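Isoflavone reductase (Medicago sativa, PDB 2GAS) reduces achiral isoflavones to chiral isoflavanones with NADPH, a late step in the biosynthesis of the phytoalexin medicarpin in alfalfa. Local coordinates at residues I5-P10 with R16-A21; V194-I199 with P292-T297; A228-E231 with T237-K240. All blocks are in the same frame, centred on the assembly; numbering follows the deposited sequence.

Interaction 1 of 3, residues I5-P10 with R16-A21; sequences ILILGP and RHIVWA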
ATOM      1  N   ILE A   5     -14.614 -12.195  -1.148  1.00 17.43           N
ATOM      2  CA  ILE A   5     -13.862 -10.968  -0.900  1.00 16.00           C
ATOM      3  C   ILE A   5     -14.400  -9.741  -1.641  1.00 17.12           C
ATOM      4  O   ILE A   5     -14.535  -9.749  -2.867  1.00 17.42           O
ATOM      5  CB  ILE A   5     -12.372 -11.178  -1.293  1.00 17.00           C
ATOM      6  CG1 ILE A   5     -11.800 -12.371  -0.522  1.00 17.26           C
ATOM      7  CG2 ILE A   5     -11.552  -9.910  -0.997  1.00 15.84           C
ATOM      8  CD1 ILE A   5     -10.374 -12.730  -0.895  1.00 18.91           C
ATOM      9  N   LEU A   6     -14.695  -8.688  -0.880  1.00 16.84           N
ATOM     10  CA  LEU A   6     -15.204  -7.436  -1.433  1.00 17.29           C
ATOM     11  C   LEU A   6     -14.102  -6.384  -1.401  1.00 16.21           C
ATOM     12  O   LEU A   6     -13.507  -6.131  -0.350  1.00 17.19           O
ATOM     13  CB  LEU A   6     -16.391  -6.930  -0.607  1.00 17.19           C
ATOM     14  CG  LEU A   6     -16.910  -5.534  -0.968  1.00 17.94           C
ATOM     15  CD1 LEU A   6     -17.428  -5.521  -2.402  1.00 18.34           C
ATOM     16  CD2 LEU A   6     -18.015  -5.137   0.005  1.00 18.82           C
ATOM     17  N   ILE A   7     -13.847  -5.772  -2.549  1.00 16.74           N
ATOM     18  CA  ILE A   7     -12.822  -4.743  -2.653  1.00 15.53           C
ATOM     19  C   ILE A   7     -13.435  -3.364  -2.841  1.00 16.11           C
ATOM     20  O   ILE A   7     -14.161  -3.123  -3.809  1.00 17.08           O
ATOM     21  CB  ILE A   7     -11.871  -5.004  -3.851  1.00 15.12           C
ATOM     22  CG1 ILE A   7     -11.150  -6.342  -3.667  1.00 18.12           C
ATOM     23  CG2 ILE A   7     -10.881  -3.848  -4.000  1.00 17.60           C
ATOM     24  CD1 ILE A   7     -10.441  -6.469  -2.347  1.00 25.47           C
ATOM     25  N   LEU A   8     -13.151  -2.465  -1.902  1.00 15.26           N
ATOM     26  CA  LEU A   8     -13.619  -1.085  -1.987  1.00 15.43           C
ATOM     27  C   LEU A   8     -12.468  -0.345  -2.675  1.00 15.07           C
ATOM     28  O   LEU A   8     -11.297  -0.646  -2.417  1.00 17.64           O
ATOM     29  CB  LEU A   8     -13.872  -0.531  -0.583  1.00 18.12           C
ATOM     30  CG  LEU A   8     -14.724  -1.430   0.323  1.00 22.93           C
ATOM     31  CD1 LEU A   8     -14.862  -0.786   1.695  1.00 26.03           C
ATOM     32  CD2 LEU A   8     -16.089  -1.660  -0.292  1.00 24.29           C
ATOM     33  N   GLY A   9     -12.797   0.601  -3.556  1.00 14.81           N
ATOM     34  CA  GLY A   9     -11.785   1.324  -4.315  1.00 16.76           C
ATOM     35  C   GLY A   9     -11.150   0.359  -5.311  1.00 15.65           C
ATOM     36  O   GLY A   9      -9.949   0.419  -5.561  1.00 15.13           O
ATOM     37  N   PRO A  10     -11.951  -0.522  -5.932  1.00 17.26           N
ATOM     38  CA  PRO A  10     -11.451  -1.510  -6.891  1.00 16.34           C
ATOM     39  C   PRO A  10     -10.747  -1.013  -8.153  1.00 17.38           C
ATOM     40  O   PRO A  10      -9.931  -1.741  -8.728  1.00 18.23           O
ATOM     41  CB  PRO A  10     -12.700  -2.334  -7.205  1.00 17.90           C
ATOM     42  CG  PRO A  10     -13.776  -1.308  -7.163  1.00 18.21           C
ATOM     43  CD  PRO A  10     -13.426  -0.524  -5.913  1.00 18.30           C
ATOM     44  N   ARG A  16      -6.901  -2.355  -8.098  1.00 14.89           N
ATOM     45  CA  ARG A  16      -7.014  -3.233  -9.262  1.00 15.07           C
ATOM     46  C   ARG A  16      -6.184  -4.504  -9.111  1.00 14.83           C
ATOM     47  O   ARG A  16      -6.603  -5.577  -9.539  1.00 15.67           O
ATOM     48  CB  ARG A  16      -6.612  -2.489 -10.543  1.00 15.27           C
ATOM     49  CG  ARG A  16      -5.136  -2.117 -10.628  1.00 15.03           C
ATOM     50  CD  ARG A  16      -4.877  -1.146 -11.781  1.00 16.92           C
ATOM     51  NE  ARG A  16      -5.512   0.149 -11.545  1.00 18.30           N
ATOM     52  CZ  ARG A  16      -5.441   1.180 -12.380  1.00 19.47           C
ATOM     53  NH1 ARG A  16      -4.761   1.069 -13.516  1.00 18.83           N
ATOM     54  NH2 ARG A  16      -6.042   2.324 -12.080  1.00 19.28           N
ATOM     55  N   HIS A  17      -5.014  -4.394  -8.495  1.00 15.44           N
ATOM     56  CA  HIS A  17      -4.161  -5.564  -8.325  1.00 14.80           C
ATOM     57  C   HIS A  17      -4.694  -6.518  -7.272  1.00 15.77           C
ATOM     58  O   HIS A  17      -4.416  -7.718  -7.311  1.00 16.45           O
ATOM     59  CB  HIS A  17      -2.737  -5.110  -8.011  1.00 16.49           C
ATOM     60  CG  HIS A  17      -2.090  -4.391  -9.152  1.00 16.92           C
ATOM     61  ND1 HIS A  17      -1.702  -5.035 -10.307  1.00 18.49           N
ATOM     62  CD2 HIS A  17      -1.857  -3.072  -9.359  1.00 18.60           C
ATOM     63  CE1 HIS A  17      -1.262  -4.145 -11.178  1.00 20.57           C
ATOM     64  NE2 HIS A  17      -1.346  -2.946 -10.628  1.00 19.67           N
ATOM     65  N   ILE A  18      -5.458  -5.982  -6.326  1.00 15.27           N
ATOM     66  CA  ILE A  18      -6.074  -6.800  -5.294  1.00 13.83           C
ATOM     67  C   ILE A  18      -7.222  -7.567  -5.949  1.00 15.94           C
ATOM     68  O   ILE A  18      -7.416  -8.757  -5.688  1.00 16.51           O
ATOM     69  CB  ILE A  18      -6.607  -5.919  -4.144  1.00 14.75           C
ATOM     70  CG1 ILE A  18      -5.438  -5.176  -3.501  1.00 17.70           C
ATOM     71  CG2 ILE A  18      -7.317  -6.778  -3.107  1.00 16.33           C
ATOM     72  CD1 ILE A  18      -4.444  -6.076  -2.832  1.00 26.98           C
ATOM     73  N   VAL A  19      -7.977  -6.887  -6.810  1.00 15.09           N
ATOM     74  CA  VAL A  19      -9.078  -7.538  -7.513  1.00 14.42           C
ATOM     75  C   VAL A  19      -8.510  -8.674  -8.368  1.00 15.20           C
ATOM     76  O   VAL A  19      -8.995  -9.804  -8.310  1.00 16.16           O
ATOM     77  CB  VAL A  19      -9.837  -6.557  -8.439  1.00 15.16           C
ATOM     78  CG1 VAL A  19     -10.825  -7.323  -9.308  1.00 15.95           C
ATOM     79  CG2 VAL A  19     -10.569  -5.509  -7.605  1.00 16.00           C
ATOM     80  N   TRP A  20      -7.474  -8.383  -9.147  1.00 15.82           N
ATOM     81  CA  TRP A  20      -6.888  -9.418  -9.995  1.00 15.95           C
ATOM     82  C   TRP A  20      -6.293 -10.585  -9.201  1.00 16.53           C
ATOM     83  O   TRP A  20      -6.404 -11.740  -9.610  1.00 15.93           O
ATOM     84  CB  TRP A  20      -5.830  -8.818 -10.929  1.00 14.13           C
ATOM     85  CG  TRP A  20      -6.426  -7.951 -12.013  1.00 16.08           C
ATOM     86  CD1 TRP A  20      -7.584  -8.186 -12.702  1.00 17.88           C
ATOM     87  CD2 TRP A  20      -5.885  -6.739 -12.544  1.00 16.00           C
ATOM     88  NE1 TRP A  20      -7.796  -7.195 -13.628  1.00 16.45           N
ATOM     89  CE2 TRP A  20      -6.767  -6.293 -13.554  1.00 17.15           C
ATOM     90  CE3 TRP A  20      -4.735  -5.981 -12.267  1.00 15.53           C
ATOM     91  CZ2 TRP A  20      -6.540  -5.123 -14.290  1.00 17.85           C
ATOM     92  CZ3 TRP A  20      -4.509  -4.816 -12.998  1.00 17.56           C
ATOM     93  CH2 TRP A  20      -5.410  -4.400 -13.999  1.00 16.74           C
ATOM     94  N   ALA A  21      -5.669 -10.296  -8.063  1.00 16.75           N
ATOM     95  CA  ALA A  21      -5.083 -11.364  -7.258  1.00 15.99           C
ATOM     96  C   ALA A  21      -6.182 -12.237  -6.658  1.00 16.81           C
ATOM     97  O   ALA A  21      -6.014 -13.445  -6.498  1.00 16.99           O
ATOM     98  CB  ALA A  21      -4.203 -10.775  -6.146  1.00 15.87           C
TER
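Ile7 and Ile18 meet at about a right angle, the end of one branched chain against the side of the other. CD1 of Ile7 stands 3.2 Å from CG2 of Ile18, a close, tightly packed approach for two methyl carbons. CG1 of Ile7 lies anti to the carbonyl carbon (chi1 -61°), and the turn at chi2 (-53°) brings CD1 round to the helix. The other branch of Ile7 serves the next helical residue, CG2 lying 4.0 Å from CG2 of Val19. That same Val19 methyl also receives the pyrrolidine ring of Pro10, whose CB is 3.8 Å from it, so a single methyl is shared by strand and loop. With an alanine at Ile7, a gap would probably open in front of the Ile18 CG2 methyl where CD1 now sits, and the Val19 methyl would keep only Pro10 and the remaining CB as neighbours across this contact. Beyond the apolar contact, Pro10 O lies 3.2 Å from Arg16 N at an angle too poor for a hydrogen bond, and bonds instead to the hydroxyl of Tyr52. Arg16 turns its guanidinium group back to the carbonyls of Thr11 and Gly12. Strand 5-8, the glycine-rich turn and helix 15-25 form the first beta-alpha portion of a Rossmann fold, and Gly9 and Pro10 belong to the inferred NADP(+)-binding loop.

Interaction 2 of 3, residues V194-I199 with P292-T297; sequences VGTFTI and PDVTYT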
ATOM      1  N   VAL A 194       1.780  -6.697  -4.242  1.00 14.45           N
ATOM      2  CA  VAL A 194       1.038  -6.329  -3.047  1.00 15.34           C
ATOM      3  C   VAL A 194      -0.345  -6.968  -3.165  1.00 14.86           C
ATOM      4  O   VAL A 194      -0.913  -7.430  -2.174  1.00 14.52           O
ATOM      5  CB  VAL A 194       0.925  -4.802  -2.902  1.00 16.16           C
ATOM      6  CG1 VAL A 194      -0.076  -4.443  -1.804  1.00 15.66           C
ATOM      7  CG2 VAL A 194       2.296  -4.235  -2.546  1.00 16.09           C
ATOM      8  N   GLY A 195      -0.884  -7.012  -4.381  1.00 14.71           N
ATOM      9  CA  GLY A 195      -2.182  -7.640  -4.558  1.00 14.01           C
ATOM     10  C   GLY A 195      -2.098  -9.105  -4.156  1.00 14.62           C
ATOM     11  O   GLY A 195      -2.922  -9.626  -3.405  1.00 12.95           O
ATOM     12  N   THR A 196      -1.071  -9.780  -4.650  1.00 14.79           N
ATOM     13  CA  THR A 196      -0.893 -11.189  -4.338  1.00 14.86           C
ATOM     14  C   THR A 196      -0.764 -11.466  -2.844  1.00 14.65           C
ATOM     15  O   THR A 196      -1.436 -12.352  -2.315  1.00 15.21           O
ATOM     16  CB  THR A 196       0.318 -11.738  -5.091  1.00 14.99           C
ATOM     17  OG1 THR A 196       0.111 -11.541  -6.497  1.00 15.99           O
ATOM     18  CG2 THR A 196       0.498 -13.227  -4.812  1.00 17.44           C
ATOM     19  N   PHE A 197       0.087 -10.708  -2.158  1.00 15.12           N
ATOM     20  CA  PHE A 197       0.272 -10.904  -0.726  1.00 15.34           C
ATOM     21  C   PHE A 197      -0.960 -10.530   0.092  1.00 14.55           C
ATOM     22  O   PHE A 197      -1.222 -11.118   1.141  1.00 14.25           O
ATOM     23  CB  PHE A 197       1.480 -10.104  -0.229  1.00 15.29           C
ATOM     24  CG  PHE A 197       2.797 -10.738  -0.571  1.00 14.86           C
ATOM     25  CD1 PHE A 197       3.630 -10.178  -1.531  1.00 16.70           C
ATOM     26  CD2 PHE A 197       3.197 -11.909   0.067  1.00 17.45           C
ATOM     27  CE1 PHE A 197       4.841 -10.776  -1.853  1.00 16.85           C
ATOM     28  CE2 PHE A 197       4.406 -12.516  -0.246  1.00 17.31           C
ATOM     29  CZ  PHE A 197       5.228 -11.949  -1.206  1.00 17.51           C
ATOM     30  N   THR A 198      -1.718  -9.546  -0.377  1.00 15.41           N
ATOM     31  CA  THR A 198      -2.915  -9.140   0.345  1.00 15.97           C
ATOM     32  C   THR A 198      -3.928 -10.278   0.342  1.00 15.44           C
ATOM     33  O   THR A 198      -4.556 -10.566   1.362  1.00 14.87           O
ATOM     34  CB  THR A 198      -3.555  -7.889  -0.288  1.00 14.94           C
ATOM     35  OG1 THR A 198      -2.632  -6.798  -0.214  1.00 15.25           O
ATOM     36  CG2 THR A 198      -4.832  -7.503   0.445  1.00 15.55           C
ATOM     37  N   ILE A 199      -4.079 -10.934  -0.804  1.00 16.47           N
ATOM     38  CA  ILE A 199      -5.027 -12.034  -0.908  1.00 16.73           C
ATOM     39  C   ILE A 199      -4.506 -13.259  -0.155  1.00 18.11           C
ATOM     40  O   ILE A 199      -5.283 -13.993   0.450  1.00 16.61           O
ATOM     41  CB  ILE A 199      -5.334 -12.368  -2.393  1.00 17.60           C
ATOM     42  CG1 ILE A 199      -6.167 -11.242  -3.024  1.00 20.76           C
ATOM     43  CG2 ILE A 199      -6.124 -13.671  -2.489  1.00 19.62           C
ATOM     44  CD1 ILE A 199      -5.532  -9.885  -2.995  1.00 29.34           C
ATOM     45  N   PRO A 292       6.696 -17.927   1.782  1.00 19.56           N
ATOM     46  CA  PRO A 292       7.938 -18.019   1.002  1.00 20.08           C
ATOM     47  C   PRO A 292       7.763 -18.511  -0.435  1.00 20.29           C
ATOM     48  O   PRO A 292       8.639 -18.315  -1.277  1.00 21.02           O
ATOM     49  CB  PRO A 292       8.791 -18.968   1.838  1.00 19.77           C
ATOM     50  CG  PRO A 292       7.768 -19.894   2.420  1.00 21.29           C
ATOM     51  CD  PRO A 292       6.683 -18.930   2.863  1.00 21.48           C
ATOM     52  N   ASP A 293       6.625 -19.134  -0.715  1.00 20.63           N
ATOM     53  CA  ASP A 293       6.344 -19.653  -2.048  1.00 21.27           C
ATOM     54  C   ASP A 293       5.981 -18.576  -3.067  1.00 21.44           C
ATOM     55  O   ASP A 293       6.013 -18.824  -4.270  1.00 23.58           O
ATOM     56  CB  ASP A 293       5.205 -20.661  -1.965  1.00 23.69           C
ATOM     57  CG  ASP A 293       3.951 -20.051  -1.392  1.00 23.97           C
ATOM     58  OD1 ASP A 293       2.986 -19.841  -2.151  1.00 29.61           O
ATOM     59  OD2 ASP A 293       3.938 -19.766  -0.180  1.00 24.81           O
ATOM     60  N   VAL A 294       5.617 -17.385  -2.601  1.00 20.66           N
ATOM     61  CA  VAL A 294       5.259 -16.322  -3.532  1.00 22.11           C
ATOM     62  C   VAL A 294       6.508 -15.806  -4.249  1.00 21.29           C
ATOM     63  O   VAL A 294       7.429 -15.300  -3.613  1.00 22.25           O
ATOM     64  CB  VAL A 294       4.555 -15.153  -2.807  1.00 21.82           C
ATOM     65  CG1 VAL A 294       4.274 -14.019  -3.787  1.00 23.87           C
ATOM     66  CG2 VAL A 294       3.254 -15.646  -2.189  1.00 25.08           C
ATOM     67  N   THR A 295       6.545 -15.957  -5.572  1.00 24.04           N
ATOM     68  CA  THR A 295       7.694 -15.502  -6.352  1.00 25.72           C
ATOM     69  C   THR A 295       7.529 -14.029  -6.707  1.00 26.73           C
ATOM     70  O   THR A 295       6.877 -13.680  -7.689  1.00 30.58           O
ATOM     71  CB  THR A 295       7.855 -16.311  -7.650  1.00 28.63           C
ATOM     72  OG1 THR A 295       7.781 -17.712  -7.354  1.00 31.36           O
ATOM     73  CG2 THR A 295       9.210 -16.019  -8.286  1.00 31.18           C
ATOM     74  N   TYR A 296       8.144 -13.166  -5.912  1.00 24.03           N
ATOM     75  CA  TYR A 296       8.023 -11.731  -6.127  1.00 22.86           C
ATOM     76  C   TYR A 296       8.973 -11.146  -7.163  1.00 22.37           C
ATOM     77  O   TYR A 296      10.044 -11.694  -7.429  1.00 23.19           O
ATOM     78  CB  TYR A 296       8.212 -10.992  -4.797  1.00 20.53           C
ATOM     79  CG  TYR A 296       9.563 -11.200  -4.142  1.00 19.44           C
ATOM     80  CD1 TYR A 296       9.792 -12.270  -3.273  1.00 19.74           C
ATOM     81  CD2 TYR A 296      10.609 -10.313  -4.378  1.00 17.90           C
ATOM     82  CE1 TYR A 296      11.031 -12.444  -2.656  1.00 21.29           C
ATOM     83  CE2 TYR A 296      11.848 -10.479  -3.771  1.00 19.11           C
ATOM     84  CZ  TYR A 296      12.053 -11.543  -2.911  1.00 18.13           C
ATOM     85  OH  TYR A 296      13.274 -11.691  -2.307  1.00 24.02           O
ATOM     86  N   THR A 297       8.558 -10.027  -7.748  1.00 20.78           N
ATOM     87  CA  THR A 297       9.365  -9.312  -8.728  1.00 20.49           C
ATOM     88  C   THR A 297      10.443  -8.566  -7.947  1.00 19.93           C
ATOM     89  O   THR A 297      10.144  -7.846  -6.996  1.00 19.19           O
ATOM     90  CB  THR A 297       8.512  -8.295  -9.515  1.00 20.23           C
ATOM     91  OG1 THR A 297       7.567  -8.995 -10.335  1.00 22.34           O
ATOM     92  CG2 THR A 297       9.395  -7.422 -10.395  1.00 20.87           C
TER
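Phe197, on helix 191-202, faces Val294 in an irregular segment that runs past the helix between helices 287-290 and 299-303. Their CA atoms, 7.9 Å apart, are the nearest CA pair of the two segments, and the contact is made by side chains. Val294 puts CG1 anti to its backbone N (chi1 176°) and meets the far end of the Phe197 ring obliquely, with CG1 3.4 Å from CZ. CB of Val294 follows at 3.6 Å from the same CZ. Its second methyl, CG2, turns to the neighbouring ring carbon and lies 3.9 Å from Phe197 CE2, so the whole branched end of the valine is spread over the tip of the ring. Thr196 runs alongside Val294 in the reverse sense, its CG2 methyl 4.0 Å from CG1 of the valine. At the ring edge, Tyr296 CB makes a looser contact, 4.5 Å from Phe197 CE1, while its phenol leads away to the backbone N of Lys218. A salt bridge from Asp293 to Arg200 and a bond from Thr297 N to Asp193 add polar ties to the same helix. The arrangement is a C-terminal loop packed by apolar side chains onto a helix of the NmrA-type reductase fold.

Interaction 3 of 3, residues A228-E231 with T237-K240; sequences ALWE and TLEK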
ATOM      1  N   ALA A 228      23.479   1.665  -6.622  1.00 18.52           N
ATOM      2  CA  ALA A 228      24.514   0.798  -7.186  1.00 19.51           C
ATOM      3  C   ALA A 228      23.888  -0.214  -8.149  1.00 20.81           C
ATOM      4  O   ALA A 228      24.468  -0.543  -9.185  1.00 20.86           O
ATOM      5  CB  ALA A 228      25.262   0.079  -6.065  1.00 19.99           C
ATOM      6  N   LEU A 229      22.700  -0.708  -7.808  1.00 19.89           N
ATOM      7  CA  LEU A 229      21.994  -1.664  -8.657  1.00 20.14           C
ATOM      8  C   LEU A 229      21.651  -1.019 -10.007  1.00 19.74           C
ATOM      9  O   LEU A 229      21.864  -1.607 -11.070  1.00 19.55           O
ATOM     10  CB  LEU A 229      20.706  -2.125  -7.964  1.00 21.36           C
ATOM     11  CG  LEU A 229      19.786  -3.050  -8.762  1.00 26.33           C
ATOM     12  CD1 LEU A 229      20.560  -4.295  -9.181  1.00 28.20           C
ATOM     13  CD2 LEU A 229      18.571  -3.431  -7.921  1.00 27.74           C
ATOM     14  N   TRP A 230      21.119   0.199  -9.957  1.00 17.91           N
ATOM     15  CA  TRP A 230      20.745   0.926 -11.164  1.00 17.35           C
ATOM     16  C   TRP A 230      21.976   1.249 -12.012  1.00 17.25           C
ATOM     17  O   TRP A 230      21.947   1.123 -13.231  1.00 17.43           O
ATOM     18  CB  TRP A 230      20.002   2.214 -10.778  1.00 17.57           C
ATOM     19  CG  TRP A 230      19.626   3.098 -11.935  1.00 16.54           C
ATOM     20  CD1 TRP A 230      19.994   4.401 -12.119  1.00 18.90           C
ATOM     21  CD2 TRP A 230      18.780   2.761 -13.045  1.00 17.88           C
ATOM     22  NE1 TRP A 230      19.428   4.899 -13.268  1.00 19.73           N
ATOM     23  CE2 TRP A 230      18.678   3.915 -13.857  1.00 18.90           C
ATOM     24  CE3 TRP A 230      18.096   1.598 -13.430  1.00 16.87           C
ATOM     25  CZ2 TRP A 230      17.918   3.938 -15.036  1.00 18.60           C
ATOM     26  CZ3 TRP A 230      17.342   1.622 -14.603  1.00 17.42           C
ATOM     27  CH2 TRP A 230      17.261   2.786 -15.389  1.00 18.21           C
ATOM     28  N   GLU A 231      23.057   1.671 -11.362  1.00 18.31           N
ATOM     29  CA  GLU A 231      24.289   1.990 -12.078  1.00 20.16           C
ATOM     30  C   GLU A 231      24.786   0.796 -12.871  1.00 20.08           C
ATOM     31  O   GLU A 231      25.265   0.941 -14.000  1.00 22.05           O
ATOM     32  CB  GLU A 231      25.363   2.433 -11.094  1.00 19.16           C
ATOM     33  CG  GLU A 231      25.193   3.863 -10.646  1.00 18.79           C
ATOM     34  CD  GLU A 231      26.187   4.250  -9.587  1.00 17.98           C
ATOM     35  OE1 GLU A 231      26.424   5.463  -9.426  1.00 22.21           O
ATOM     36  OE2 GLU A 231      26.715   3.336  -8.913  1.00 22.98           O
ATOM     37  N   THR A 237      28.245   5.606 -13.854  1.00 22.43           N
ATOM     38  CA  THR A 237      28.208   6.040 -12.463  1.00 21.24           C
ATOM     39  C   THR A 237      27.483   7.364 -12.324  1.00 21.91           C
ATOM     40  O   THR A 237      27.767   8.318 -13.049  1.00 24.55           O
ATOM     41  CB  THR A 237      29.634   6.210 -11.899  1.00 23.56           C
ATOM     42  OG1 THR A 237      30.355   4.984 -12.054  1.00 25.76           O
ATOM     43  CG2 THR A 237      29.587   6.574 -10.423  1.00 22.59           C
ATOM     44  N   LEU A 238      26.550   7.423 -11.381  1.00 20.10           N
ATOM     45  CA  LEU A 238      25.792   8.644 -11.149  1.00 19.08           C
ATOM     46  C   LEU A 238      26.540   9.597 -10.231  1.00 19.44           C
ATOM     47  O   LEU A 238      27.258   9.171  -9.326  1.00 19.65           O
ATOM     48  CB  LEU A 238      24.440   8.328 -10.498  1.00 19.92           C
ATOM     49  CG  LEU A 238      23.433   7.431 -11.220  1.00 21.92           C
ATOM     50  CD1 LEU A 238      22.151   7.341 -10.388  1.00 23.47           C
ATOM     51  CD2 LEU A 238      23.140   7.987 -12.598  1.00 23.34           C
ATOM     52  N   GLU A 239      26.373  10.888 -10.472  1.00 19.99           N
ATOM     53  CA  GLU A 239      26.985  11.882  -9.608  1.00 19.97           C
ATOM     54  C   GLU A 239      26.135  11.804  -8.346  1.00 20.91           C
ATOM     55  O   GLU A 239      24.914  11.679  -8.429  1.00 20.79           O
ATOM     56  CB  GLU A 239      26.894  13.270 -10.236  1.00 21.22           C
ATOM     57  CG  GLU A 239      27.803  13.431 -11.445  1.00 21.48           C
ATOM     58  CD  GLU A 239      27.706  14.804 -12.071  1.00 23.63           C
ATOM     59  OE1 GLU A 239      27.327  15.760 -11.363  1.00 21.97           O
ATOM     60  OE2 GLU A 239      28.028  14.931 -13.270  1.00 26.45           O
ATOM     61  N   LYS A 240      26.770  11.857  -7.182  1.00 19.23           N
ATOM     62  CA  LYS A 240      26.034  11.742  -5.932  1.00 19.28           C
ATOM     63  C   LYS A 240      26.242  12.886  -4.955  1.00 18.15           C
ATOM     64  O   LYS A 240      27.356  13.376  -4.768  1.00 18.39           O
ATOM     65  CB  LYS A 240      26.408  10.438  -5.223  1.00 19.43           C
ATOM     66  CG  LYS A 240      26.231   9.185  -6.063  1.00 20.49           C
ATOM     67  CD  LYS A 240      26.791   7.973  -5.338  1.00 22.63           C
ATOM     68  CE  LYS A 240      26.719   6.730  -6.207  1.00 22.47           C
ATOM     69  NZ  LYS A 240      27.447   6.936  -7.487  1.00 21.94           N
TER
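The indole of Trp230 receives Leu238 at its edge, near the ring plane, where CD1 of the leucine lies 4.0 Å from CD1 of the tryptophan. The carboxylate of Glu231, the other flat group, is gripped through one oxygen. Lys240 NZ takes the syn lone pair of Glu231 OE1 at 2.6 Å in a salt bridge, whereas Leu238 N comes in on the anti side, 27° out of the carboxylate plane. This second bond is 2.8 Å from Leu238 N to Glu231 OE1, with an N-H...O angle of 160°. The glutamate reaches across because its chain is extended beyond CG. Lys240 arrives from the opposite direction and curls at its end (chi4 57°), which lets NZ also bond Leu238 O at 2.9 Å. The ammonium group thus joins the carboxylate to the backbone and would be expected to favour the charged form of Glu231. CG2 of Thr237 closes in beside the same oxygen, 3.5 Å from Glu231 OE1. Through these bonds the helix 223-234 is tied to the start of strand 239-243, which pairs in parallel with strand 175-179. Leu238 packs on Val176 of that strand, while Trp230 bonds through NE1 to Pro172 O and touches Leu303 of helix 299-303.

Overall arrangement
From the N terminus, interaction 1 comes first, closing the short turn between strand 5-8 and helix 15-25 of the nucleotide-binding domain. Interaction 2 opens much later, at helix 191-202, and closes only near the C terminus, spanning 92 residues. Interaction 3 falls entirely within that span, closing its own short loop between helix 223-234 and strand 239-243. Interactions 1 and 2 touch: Ile18 CD1 lies 3.2 Å from Thr198 CB, so helix 191-202 has helix 15-25 on one flank and the 292-297 loop on another. Interaction 3 stands apart, its centre about 36 Å from that of interaction 1, across the chain's centre.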